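Local coordinates for Alr1585 protein (Nostoc sp., PDB 5C2I) that probably oxidises dyes and other aromatic substrates at the expense of hydrogen peroxide, using a bound haem, as a dye-decolorizing (DyP-type) peroxidase, at residues P208-R213 and D235-E240; D226-K231 and K333-G338; N315-L320 and T340-T345. The protein carries 1 engineered substitution. One frame throughout, in Å; residues are numbered along the deposited sequence.

Interaction 1: residues P208-R213 and D235-E240; sequences PLFMKR and DSILVE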
loop_
_atom_site.group_PDB
_atom_site.type_symbol
_atom_site.label_atom_id
_atom_site.label_comp_id
_atom_site.label_asym_id
_atom_site.label_seq_id
_atom_site.Cartn_x
_atom_site.Cartn_y
_atom_site.Cartn_z
ATOM N N PRO A 208 -11.696 16.662 26.767
ATOM C CA PRO A 208 -12.757 17.669 26.855
ATOM C C PRO A 208 -13.247 18.072 25.474
ATOM O O PRO A 208 -12.417 18.272 24.571
ATOM C CB PRO A 208 -12.065 18.861 27.526
ATOM C CG PRO A 208 -10.805 18.351 28.088
ATOM C CD PRO A 208 -10.407 17.165 27.275
ATOM N N LEU A 209 -14.559 18.192 25.302
ATOM C CA LEU A 209 -15.137 18.514 24.003
ATOM C C LEU A 209 -15.860 19.841 24.072
ATOM O O LEU A 209 -16.548 20.142 25.074
ATOM C CB LEU A 209 -16.112 17.419 23.554
ATOM C CG LEU A 209 -15.496 16.004 23.518
ATOM C CD1 LEU A 209 -16.546 15.022 23.000
ATOM C CD2 LEU A 209 -14.272 15.973 22.619
ATOM N N PHE A 210 -15.774 20.586 22.970
ATOM C CA PHE A 210 -16.327 21.944 22.874
ATOM C C PHE A 210 -17.164 22.193 21.632
ATOM O O PHE A 210 -18.198 22.816 21.714
ATOM C CB PHE A 210 -15.172 22.966 22.882
ATOM C CG PHE A 210 -14.266 22.822 24.061
ATOM C CD1 PHE A 210 -14.630 23.329 25.295
ATOM C CD2 PHE A 210 -13.066 22.163 23.951
ATOM C CE1 PHE A 210 -13.799 23.166 26.395
ATOM C CE2 PHE A 210 -12.243 21.993 25.051
ATOM C CZ PHE A 210 -12.615 22.530 26.248
ATOM N N MET A 211 -16.722 21.677 20.499
ATOM C CA MET A 211 -17.376 21.929 19.225
ATOM C C MET A 211 -18.407 20.853 18.899
ATOM O O MET A 211 -18.160 19.646 19.152
ATOM C CB MET A 211 -16.329 22.027 18.094
ATOM C CG MET A 211 -15.209 23.023 18.309
ATOM S SD MET A 211 -15.821 24.694 18.588
ATOM C CE MET A 211 -16.618 25.038 17.058
ATOM N N LYS A 212 -19.521 21.288 18.343
ATOM C CA LYS A 212 -20.633 20.390 17.958
ATOM C C LYS A 212 -20.179 19.139 17.189
ATOM O O LYS A 212 -20.656 18.027 17.476
ATOM C CB LYS A 212 -21.701 21.120 17.153
ATOM C CG LYS A 212 -22.902 20.220 16.775
ATOM C CD LYS A 212 -24.043 20.984 16.131
ATOM C CE LYS A 212 -25.152 20.028 15.752
ATOM N NZ LYS A 212 -26.303 20.740 15.180
ATOM N N ARG A 213 -19.294 19.304 16.215
ATOM C CA ARG A 213 -18.903 18.170 15.366
ATOM C C ARG A 213 -18.301 17.072 16.238
ATOM O O ARG A 213 -18.582 15.871 16.037
ATOM C CB ARG A 213 -17.884 18.581 14.296
ATOM C CG ARG A 213 -18.460 19.523 13.253
ATOM C CD ARG A 213 -18.933 18.811 12.031
ATOM N NE ARG A 213 -18.020 17.765 11.576
ATOM C CZ ARG A 213 -18.358 16.844 10.673
ATOM N NH1 ARG A 213 -19.563 16.873 10.092
ATOM N NH2 ARG A 213 -17.490 15.891 10.356
ATOM N N ASP A 235 -14.705 28.180 29.791
ATOM C CA ASP A 235 -13.764 28.733 30.771
ATOM C C ASP A 235 -12.760 27.734 31.340
ATOM O O ASP A 235 -11.866 28.131 32.093
ATOM C CB ASP A 235 -14.478 29.529 31.870
ATOM C CG ASP A 235 -15.237 28.686 32.832
ATOM O OD1 ASP A 235 -15.283 27.461 32.747
ATOM O OD2 ASP A 235 -15.789 29.278 33.749
ATOM N N SER A 236 -12.858 26.465 30.929
ATOM C CA SER A 236 -11.849 25.486 31.259
ATOM C C SER A 236 -10.694 25.473 30.241
ATOM O O SER A 236 -9.686 24.793 30.446
ATOM C CB SER A 236 -12.430 24.082 31.403
ATOM O OG SER A 236 -12.747 23.622 30.095
ATOM N N ILE A 237 -10.813 26.264 29.182
ATOM C CA ILE A 237 -9.757 26.327 28.190
ATOM C C ILE A 237 -9.441 27.762 27.697
ATOM O O ILE A 237 -8.283 28.041 27.360
ATOM C CB ILE A 237 -10.080 25.374 27.000
ATOM C CG1 ILE A 237 -8.889 25.145 26.099
ATOM C CG2 ILE A 237 -11.282 25.861 26.168
ATOM C CD1 ILE A 237 -9.081 24.038 25.072
ATOM N N LEU A 238 -10.449 28.634 27.624
ATOM C CA LEU A 238 -10.240 30.003 27.157
ATOM C C LEU A 238 -10.063 31.011 28.274
ATOM O O LEU A 238 -10.665 30.881 29.305
ATOM C CB LEU A 238 -11.412 30.439 26.265
ATOM C CG LEU A 238 -11.694 29.545 25.060
ATOM C CD1 LEU A 238 -12.724 30.180 24.163
ATOM C CD2 LEU A 238 -10.433 29.231 24.271
ATOM N N VAL A 239 -9.280 32.052 28.008
ATOM C CA VAL A 239 -9.254 33.246 28.840
ATOM C C VAL A 239 -9.286 34.460 27.928
ATOM O O VAL A 239 -8.767 34.449 26.785
ATOM C CB VAL A 239 -8.049 33.443 29.777
ATOM C CG1 VAL A 239 -8.121 32.502 30.983
ATOM C CG2 VAL A 239 -6.788 33.291 28.986
ATOM N N GLU A 240 -9.838 35.514 28.461
ATOM C CA GLU A 240 -9.825 36.789 27.749
ATOM C C GLU A 240 -8.390 37.187 27.454
ATOM O O GLU A 240 -7.534 37.153 28.334
ATOM C CB GLU A 240 -10.451 37.891 28.579
ATOM C CG GLU A 240 -11.934 37.957 28.479
ATOM C CD GLU A 240 -12.507 39.127 29.269
ATOM O OE1 GLU A 240 -11.807 40.126 29.519
ATOM O OE2 GLU A 240 -13.667 39.005 29.668
#
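Phe210 receives Ile237 on one face of its phenyl ring. The branch methyl CG2 of Ile237 lies 4.0 Å from the ring centroid of Phe210, a CH-pi contact 28° off the ring normal. It is displaced toward the outer end of the ring, where Ile237 CG2 comes within 3.6 Å of Phe210 CZ. The longer branch takes part as well: with CG1 anti to the backbone N (chi1 -167°), Ile237 CD1 reaches to 3.8 Å from Phe210 CE2. Ser236 comes from another direction, its OG lying in the plane of the ring at the edge, 3.9 Å from Phe210 CE1. That hydroxyl is hydrogen-bonded to Pro233 O and only brushes the ring. Further out, Thr363 of strand 363-369 touches both Phe210 and Ile237, while Ile34 and Leu35 pack on the isoleucine. Backbone bonds with Ile15 hold Phe210 just before helix 212-221, and Ile237 O accepts from Ser252 OG, tying segment 235-240 to strand 250-261. A flat ring and a branched aliphatic chain suit this buried place: no hydrogen bond or ion pair crosses between the segments, and the contact rests on dispersion and close fit.

Interaction 2: residues D226-K231 and K333-G338; sequences DKWDPK and KTNPRG. With HEM (protoporphyrin IX containing Fe), chain E.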
loop_
_atom_site.group_PDB
_atom_site.type_symbol
_atom_site.label_atom_id
_atom_site.label_comp_id
_atom_site.label_asym_id
_atom_site.label_seq_id
_atom_site.Cartn_x
_atom_site.Cartn_y
_atom_site.Cartn_z
ATOM N N ASP A 226 -23.870 8.148 28.723
ATOM C CA ASP A 226 -24.577 7.725 29.940
ATOM C C ASP A 226 -23.668 7.356 31.127
ATOM O O ASP A 226 -24.165 7.268 32.246
ATOM C CB ASP A 226 -25.664 6.693 29.667
ATOM C CG ASP A 226 -25.176 5.356 29.192
ATOM O OD1 ASP A 226 -24.014 5.007 29.277
ATOM O OD2 ASP A 226 -26.077 4.606 28.737
ATOM N N LYS A 227 -22.379 7.159 30.903
ATOM C CA LYS A 227 -21.434 6.923 32.020
ATOM C C LYS A 227 -20.432 8.054 32.288
ATOM O O LYS A 227 -19.849 8.145 33.379
ATOM C CB LYS A 227 -20.648 5.625 31.763
ATOM C CG LYS A 227 -21.530 4.386 31.702
ATOM C CD LYS A 227 -22.121 4.078 33.073
ATOM C CE LYS A 227 -23.265 3.070 32.948
ATOM N NZ LYS A 227 -22.680 1.748 32.658
ATOM N N TRP A 228 -20.191 8.891 31.303
ATOM C CA TRP A 228 -19.208 9.969 31.398
ATOM C C TRP A 228 -19.591 11.062 30.421
ATOM O O TRP A 228 -19.833 10.773 29.245
ATOM C CB TRP A 228 -17.797 9.487 31.032
ATOM C CG TRP A 228 -16.797 10.567 30.852
ATOM C CD1 TRP A 228 -16.282 11.031 29.654
ATOM C CD2 TRP A 228 -16.178 11.380 31.883
ATOM N NE1 TRP A 228 -15.354 12.009 29.896
ATOM C CE2 TRP A 228 -15.274 12.251 31.243
ATOM C CE3 TRP A 228 -16.251 11.402 33.272
ATOM C CZ2 TRP A 228 -14.482 13.185 31.951
ATOM C CZ3 TRP A 228 -15.451 12.325 33.973
ATOM C CH2 TRP A 228 -14.616 13.199 33.315
ATOM N N ASP A 229 -19.653 12.299 30.914
ATOM C CA ASP A 229 -19.881 13.478 30.070
ATOM C C ASP A 229 -18.550 14.147 29.709
ATOM O O ASP A 229 -17.942 14.795 30.549
ATOM C CB ASP A 229 -20.788 14.458 30.822
ATOM C CG ASP A 229 -21.133 15.702 30.012
ATOM O OD1 ASP A 229 -20.663 15.839 28.850
ATOM O OD2 ASP A 229 -21.906 16.527 30.551
ATOM N N PRO A 230 -18.094 14.037 28.435
ATOM C CA PRO A 230 -16.833 14.635 28.041
ATOM C C PRO A 230 -16.873 16.140 27.702
ATOM O O PRO A 230 -15.842 16.757 27.500
ATOM C CB PRO A 230 -16.503 13.886 26.758
ATOM C CG PRO A 230 -17.839 13.714 26.132
ATOM C CD PRO A 230 -18.755 13.355 27.297
ATOM N N LYS A 231 -18.049 16.732 27.662
ATOM C CA LYS A 231 -18.149 18.151 27.432
ATOM C C LYS A 231 -17.475 18.940 28.536
ATOM O O LYS A 231 -17.371 18.492 29.675
ATOM C CB LYS A 231 -19.622 18.585 27.360
ATOM C CG LYS A 231 -20.322 18.034 26.128
ATOM C CD LYS A 231 -21.742 18.551 25.926
ATOM C CE LYS A 231 -22.888 18.176 26.811
ATOM N NZ LYS A 231 -22.774 16.871 27.452
ATOM N N LYS A 333 -5.296 7.915 37.309
ATOM C CA LYS A 333 -4.559 8.990 37.976
ATOM C C LYS A 333 -4.861 10.369 37.351
ATOM O O LYS A 333 -5.129 11.337 38.071
ATOM C CB LYS A 333 -3.070 8.754 37.850
ATOM C CG LYS A 333 -2.551 7.725 38.831
ATOM C CD LYS A 333 -2.309 8.346 40.211
ATOM C CE LYS A 333 -1.122 7.792 40.948
ATOM N NZ LYS A 333 -0.691 8.628 42.103
ATOM N N THR A 334 -4.907 10.423 36.020
ATOM C CA THR A 334 -5.058 11.692 35.332
ATOM C C THR A 334 -6.521 12.093 35.179
ATOM O O THR A 334 -6.815 13.286 35.053
ATOM C CB THR A 334 -4.363 11.690 33.961
ATOM O OG1 THR A 334 -4.912 10.649 33.147
ATOM C CG2 THR A 334 -2.895 11.499 34.087
ATOM N N ASN A 335 -7.431 11.122 35.169
ATOM C CA ASN A 335 -8.847 11.383 35.143
ATOM C C ASN A 335 -9.560 10.432 36.086
ATOM O O ASN A 335 -9.914 9.302 35.726
ATOM C CB ASN A 335 -9.454 11.298 33.757
ATOM C CG ASN A 335 -10.941 11.696 33.776
ATOM O OD1 ASN A 335 -11.509 11.949 34.852
ATOM N ND2 ASN A 335 -11.580 11.695 32.618
ATOM N N PRO A 336 -9.733 10.867 37.337
ATOM C CA PRO A 336 -10.284 9.951 38.330
ATOM C C PRO A 336 -11.767 9.599 38.121
ATOM O O PRO A 336 -12.284 8.749 38.854
ATOM C CB PRO A 336 -10.072 10.712 39.666
ATOM C CG PRO A 336 -8.951 11.655 39.405
ATOM C CD PRO A 336 -9.145 12.070 37.958
ATOM N N ARG A 337 -12.437 10.293 37.189
ATOM C CA ARG A 337 -13.858 10.117 36.894
ATOM C C ARG A 337 -14.748 9.971 38.138
ATOM O O ARG A 337 -15.655 9.113 38.185
ATOM C CB ARG A 337 -14.082 8.919 35.933
ATOM C CG ARG A 337 -13.294 9.089 34.648
ATOM C CD ARG A 337 -13.640 8.055 33.596
ATOM N NE ARG A 337 -12.781 8.257 32.432
ATOM C CZ ARG A 337 -13.133 8.177 31.147
ATOM N NH1 ARG A 337 -14.373 7.877 30.767
ATOM N NH2 ARG A 337 -12.187 8.363 30.222
ATOM N N GLY A 338 -14.474 10.784 39.146
ATOM C CA GLY A 338 -15.237 10.751 40.389
ATOM C C GLY A 338 -14.545 10.226 41.629
ATOM O O GLY A 338 -15.094 10.373 42.744
HETATM C CHA HEM E . -4.544 9.506 28.510
HETATM C CHB HEM E . -0.178 8.008 27.113
HETATM C CHC HEM E . 1.799 11.914 29.177
HETATM C CHD HEM E . -2.548 13.236 30.766
HETATM C C1A HEM E . -3.523 8.744 27.965
HETATM C C2A HEM E . -3.697 7.488 27.311
HETATM C C3A HEM E . -2.472 7.074 26.922
HETATM C C4A HEM E . -1.554 8.075 27.309
HETATM C CMA HEM E . -2.117 5.824 26.162
HETATM C CAA HEM E . -5.010 6.730 27.075
HETATM C CBA HEM E . -5.803 7.055 25.806
HETATM C CGA HEM E . -6.200 8.506 25.836
HETATM O O1A HEM E . -7.229 8.906 26.455
HETATM O O2A HEM E . -5.486 9.316 25.242
HETATM C C1B HEM E . 0.723 8.988 27.528
HETATM C C2B HEM E . 2.135 8.951 27.255
HETATM C C3B HEM E . 2.676 10.040 27.782
HETATM C C4B HEM E . 1.577 10.736 28.455
HETATM C CMB HEM E . 2.824 7.885 26.479
HETATM C CAB HEM E . 4.065 10.563 27.754
HETATM C CBB HEM E . 4.964 10.253 26.803
HETATM C C1C HEM E . 0.784 12.611 29.852
HETATM C C2C HEM E . 0.961 13.685 30.700
HETATM C C3C HEM E . -0.278 14.041 31.168
HETATM C C4C HEM E . -1.203 13.180 30.567
HETATM C CMC HEM E . 2.239 14.400 31.026
HETATM C CAC HEM E . -0.652 15.077 32.130
HETATM C CBC HEM E . 0.049 15.553 33.129
HETATM C C1D HEM E . -3.431 12.352 30.147
HETATM C C2D HEM E . -4.873 12.492 30.314
HETATM C C3D HEM E . -5.431 11.438 29.733
HETATM C C4D HEM E . -4.294 10.683 29.163
HETATM C CMD HEM E . -5.630 13.597 31.033
HETATM C CAD HEM E . -6.903 11.167 29.613
HETATM C CBD HEM E . -7.489 10.432 30.823
HETATM C CGD HEM E . -8.959 10.247 30.631
HETATM O O1D HEM E . -9.379 9.096 30.714
HETATM O O2D HEM E . -9.756 11.220 30.402
HETATM N NA HEM E . -2.198 9.056 28.025
HETATM N NB HEM E . 0.474 10.005 28.291
HETATM N NC HEM E . -0.528 12.237 29.844
HETATM N ND HEM E . -3.115 11.217 29.520
HETATM FE FE HEM E . -1.372 10.616 28.954
HETATM O O HOH W 1 -1.393 11.978 27.053
#
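Trp228 spreads its indole against Arg337 and Asn335, two side chains that hydrogen-bond to one haem propionate. Arg337 comes over one face: its NH1 lies 3.6 Å from Trp228 CG, and its CZ is 4.4 Å from the centroid of the five-membered ring, 6° off the normal. This is a cation-pi contact, though the guanidinium is tilted 35° to the indole and so does not stack flat. The arginine chain, extended from CG to NE, crosses the indole on its way there, with Arg337 CG 3.9 Å from Trp228 CZ3. At its far end Arg337 NH2 gives a nearly straight bond of 2.9 Å to HEM O1D, which lies in the guanidinium plane. NH1 donates to Phe314 O and NH2 also to Asn312 OD1, which together fix the rotation of the group. These contacts belong to the haem pocket of the DyP-type fold, where Ser206, Gly204 and Arg364 also bond to the cofactor and a water O is bound to HEM FE at 2.3 Å. Asn335, the first residue beyond helix 330-334, donates from ND2 to HEM O2D at 2.9 Å, while the same ND2 lies obliquely 3.3 Å from Trp228 CZ2. Its OD1 accepts from Arg337 N at 3.0 Å, an Asx turn that ties the backbone of one propionate-binding residue to the side chain of the other. Were Trp228 replaced by an alanine, a gap would probably open beside Asn335 and the Arg337 guanidinium would be likely to lose its aromatic cover. The arginine's charge probably steadies the propionate as an anion. Just past the tryptophan, Asp229 OD1 is gripped from opposite faces by Lys231 N and Lys231 NZ, an Asx turn reinforced by a salt bridge.

Interaction 3: residues N315-L320 and T340-T345; sequences NYDGDL and TARLLT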
loop_
_atom_site.group_PDB
_atom_site.type_symbol
_atom_site.label_atom_id
_atom_site.label_comp_id
_atom_site.label_asym_id
_atom_site.label_seq_id
_atom_site.Cartn_x
_atom_site.Cartn_y
_atom_site.Cartn_z
ATOM N N ASN A 315 -17.017 4.923 33.730
ATOM C CA ASN A 315 -16.490 5.583 34.894
ATOM C C ASN A 315 -15.970 4.432 35.759
ATOM O O ASN A 315 -15.907 3.281 35.309
ATOM C CB ASN A 315 -17.558 6.467 35.553
ATOM C CG ASN A 315 -18.818 5.700 35.901
ATOM O OD1 ASN A 315 -18.743 4.644 36.499
ATOM N ND2 ASN A 315 -19.972 6.186 35.474
ATOM N N TYR A 316 -15.591 4.721 36.982
ATOM C CA TYR A 316 -15.045 3.646 37.794
ATOM C C TYR A 316 -16.034 3.201 38.908
ATOM O O TYR A 316 -15.639 2.521 39.880
ATOM C CB TYR A 316 -13.735 4.121 38.385
ATOM C CG TYR A 316 -12.698 4.455 37.319
ATOM C CD1 TYR A 316 -12.198 3.466 36.491
ATOM C CD2 TYR A 316 -12.206 5.751 37.161
ATOM C CE1 TYR A 316 -11.243 3.759 35.525
ATOM C CE2 TYR A 316 -11.252 6.067 36.175
ATOM C CZ TYR A 316 -10.791 5.081 35.355
ATOM O OH TYR A 316 -9.848 5.387 34.382
ATOM N N ASP A 317 -17.317 3.519 38.724
ATOM C CA ASP A 317 -18.383 3.143 39.673
ATOM C C ASP A 317 -18.555 1.630 39.816
ATOM O O ASP A 317 -18.996 1.182 40.863
ATOM C CB ASP A 317 -19.752 3.779 39.305
ATOM C CG ASP A 317 -19.779 5.314 39.466
ATOM O OD1 ASP A 317 -18.761 5.947 39.804
ATOM O OD2 ASP A 317 -20.841 5.921 39.193
ATOM N N GLY A 318 -18.235 0.841 38.792
ATOM C CA GLY A 318 -18.230 -0.612 38.868
ATOM C C GLY A 318 -16.915 -1.186 39.372
ATOM O O GLY A 318 -16.733 -2.410 39.360
ATOM N N ASP A 319 -16.034 -0.320 39.874
ATOM C CA ASP A 319 -14.635 -0.660 40.169
ATOM C C ASP A 319 -14.139 0.202 41.330
ATOM O O ASP A 319 -13.021 0.739 41.298
ATOM C CB ASP A 319 -13.808 -0.430 38.908
ATOM C CG ASP A 319 -12.399 -1.009 38.981
ATOM O OD1 ASP A 319 -12.108 -1.856 39.851
ATOM O OD2 ASP A 319 -11.616 -0.645 38.072
ATOM N N LEU A 320 -14.971 0.316 42.371
ATOM C CA LEU A 320 -14.673 1.202 43.484
ATOM C C LEU A 320 -13.423 0.778 44.256
ATOM O O LEU A 320 -12.711 1.620 44.766
ATOM C CB LEU A 320 -15.852 1.270 44.464
ATOM C CG LEU A 320 -17.156 1.828 43.884
ATOM C CD1 LEU A 320 -18.318 1.819 44.888
ATOM C CD2 LEU A 320 -16.945 3.221 43.346
ATOM N N THR A 340 -12.166 11.315 43.382
ATOM C CA THR A 340 -11.862 12.355 44.399
ATOM C C THR A 340 -13.128 12.863 45.091
ATOM O O THR A 340 -13.102 13.239 46.274
ATOM C CB THR A 340 -11.073 13.566 43.866
ATOM O OG1 THR A 340 -11.921 14.395 43.048
ATOM C CG2 THR A 340 -9.830 13.141 43.096
ATOM N N ALA A 341 -14.244 12.787 44.373
ATOM C CA ALA A 341 -15.532 13.186 44.902
ATOM C C ALA A 341 -16.093 12.173 45.885
ATOM O O ALA A 341 -16.814 12.538 46.799
ATOM C CB ALA A 341 -16.506 13.447 43.750
ATOM N N ARG A 342 -15.785 10.896 45.709
ATOM C CA ARG A 342 -16.119 9.886 46.707
ATOM C C ARG A 342 -15.205 9.817 47.891
ATOM O O ARG A 342 -15.639 9.656 49.035
ATOM C CB ARG A 342 -15.956 8.499 46.139
ATOM C CG ARG A 342 -17.060 8.053 45.255
ATOM C CD ARG A 342 -16.794 6.605 44.881
ATOM N NE ARG A 342 -15.825 6.524 43.784
ATOM C CZ ARG A 342 -16.115 6.751 42.499
ATOM N NH1 ARG A 342 -17.356 7.062 42.135
ATOM N NH2 ARG A 342 -15.175 6.661 41.570
ATOM N N LEU A 343 -13.916 9.791 47.588
ATOM C CA LEU A 343 -12.939 9.278 48.540
ATOM C C LEU A 343 -12.422 10.405 49.379
ATOM O O LEU A 343 -12.123 10.195 50.546
ATOM C CB LEU A 343 -11.782 8.548 47.815
ATOM C CG LEU A 343 -12.168 7.226 47.127
ATOM C CD1 LEU A 343 -11.014 6.711 46.289
ATOM C CD2 LEU A 343 -12.615 6.172 48.178
ATOM N N LEU A 344 -12.332 11.599 48.797
ATOM C CA LEU A 344 -11.720 12.727 49.473
ATOM C C LEU A 344 -12.723 13.790 49.900
ATOM O O LEU A 344 -12.299 14.901 50.248
ATOM C CB LEU A 344 -10.646 13.380 48.586
ATOM C CG LEU A 344 -9.561 12.494 47.982
ATOM C CD1 LEU A 344 -8.759 13.319 46.986
ATOM C CD2 LEU A 344 -8.669 11.928 49.086
ATOM N N THR A 345 -14.027 13.472 49.842
ATOM C CA THR A 345 -15.078 14.404 50.230
ATOM C C THR A 345 -15.698 13.878 51.478
ATOM O O THR A 345 -16.198 12.747 51.502
ATOM C CB THR A 345 -16.204 14.509 49.187
ATOM O OG1 THR A 345 -15.648 14.869 47.928
ATOM C CG2 THR A 345 -17.234 15.563 49.599
HETATM O O HOH W 2 -16.144 6.482 38.986
#
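A type I beta turn from Tyr316 to Asp319 is bound to the short helix 339-343 by a salt bridge between Asp317 and Arg342. Arg342 NH1 lies 2.9 Å from Asp317 OD1, but the hydrogen bond within the pair is weak and bent, at 127°. The carboxylate and guanidinium planes stand almost perpendicular, so the two groups do not meet in the flat, two-pronged manner. A water also bridges the two groups. It donates to Asp317 OD1 and accepts from both Tyr316 N, at 2.7 Å, and Arg342 NH2, at 2.8 Å, lying in the guanidinium plane. NH2 has a further partner in Asp339 at the start of the same helix, so the arginine's charge is shared between two carboxylates. The arginine chain bends at chi3 (-81°), which sets one face of its guanidinium against Leu320. The leucine lays CD2 over that face, 3.5 Å from Arg342 NE, an apolar cover for a cation whose terminal nitrogens are engaged in polar bonds. Asn315 OD1 accepts from Asp317 N at 2.9 Å and so sets the aspartate in place, while Asp319 N closes the turn on Tyr316 O at 2.9 Å. On the helix side, Ala341 is small enough to fit against Phe350, Ala353 and Phe354 of helix 350-358. Where the helix ends, Thr345 OG1 donates to Ala341 O. The loop thus combines two standard motifs, an Asx turn overlapping a type I beta turn, with an acidic turn residue meeting a helix arginine.

How the interactions relate
Interactions 1 and 2 are buried and interaction 3 lies nearer the surface, and their chemistry follows. Interaction 1 is apolar; interaction 2 buries charged and amide groups beside an indole, where they hydrogen-bond to a haem carboxylate; interaction 3 uses an ion pair and a water. Neighbours touch in turn: Leu209 N meets Pro230 O at 2.9 Å, probably a hydrogen bond, and Lys227 O meets Asn315 ND2 likewise. Interaction 2 therefore stands between the others, whose nearest atoms are about 14 Å apart. Tyr316 packs on Arg337, joining the turn of 315-320 to the propionate site, and the consecutive helices 330-334 and 339-343 supply one segment each to interactions 2 and 3.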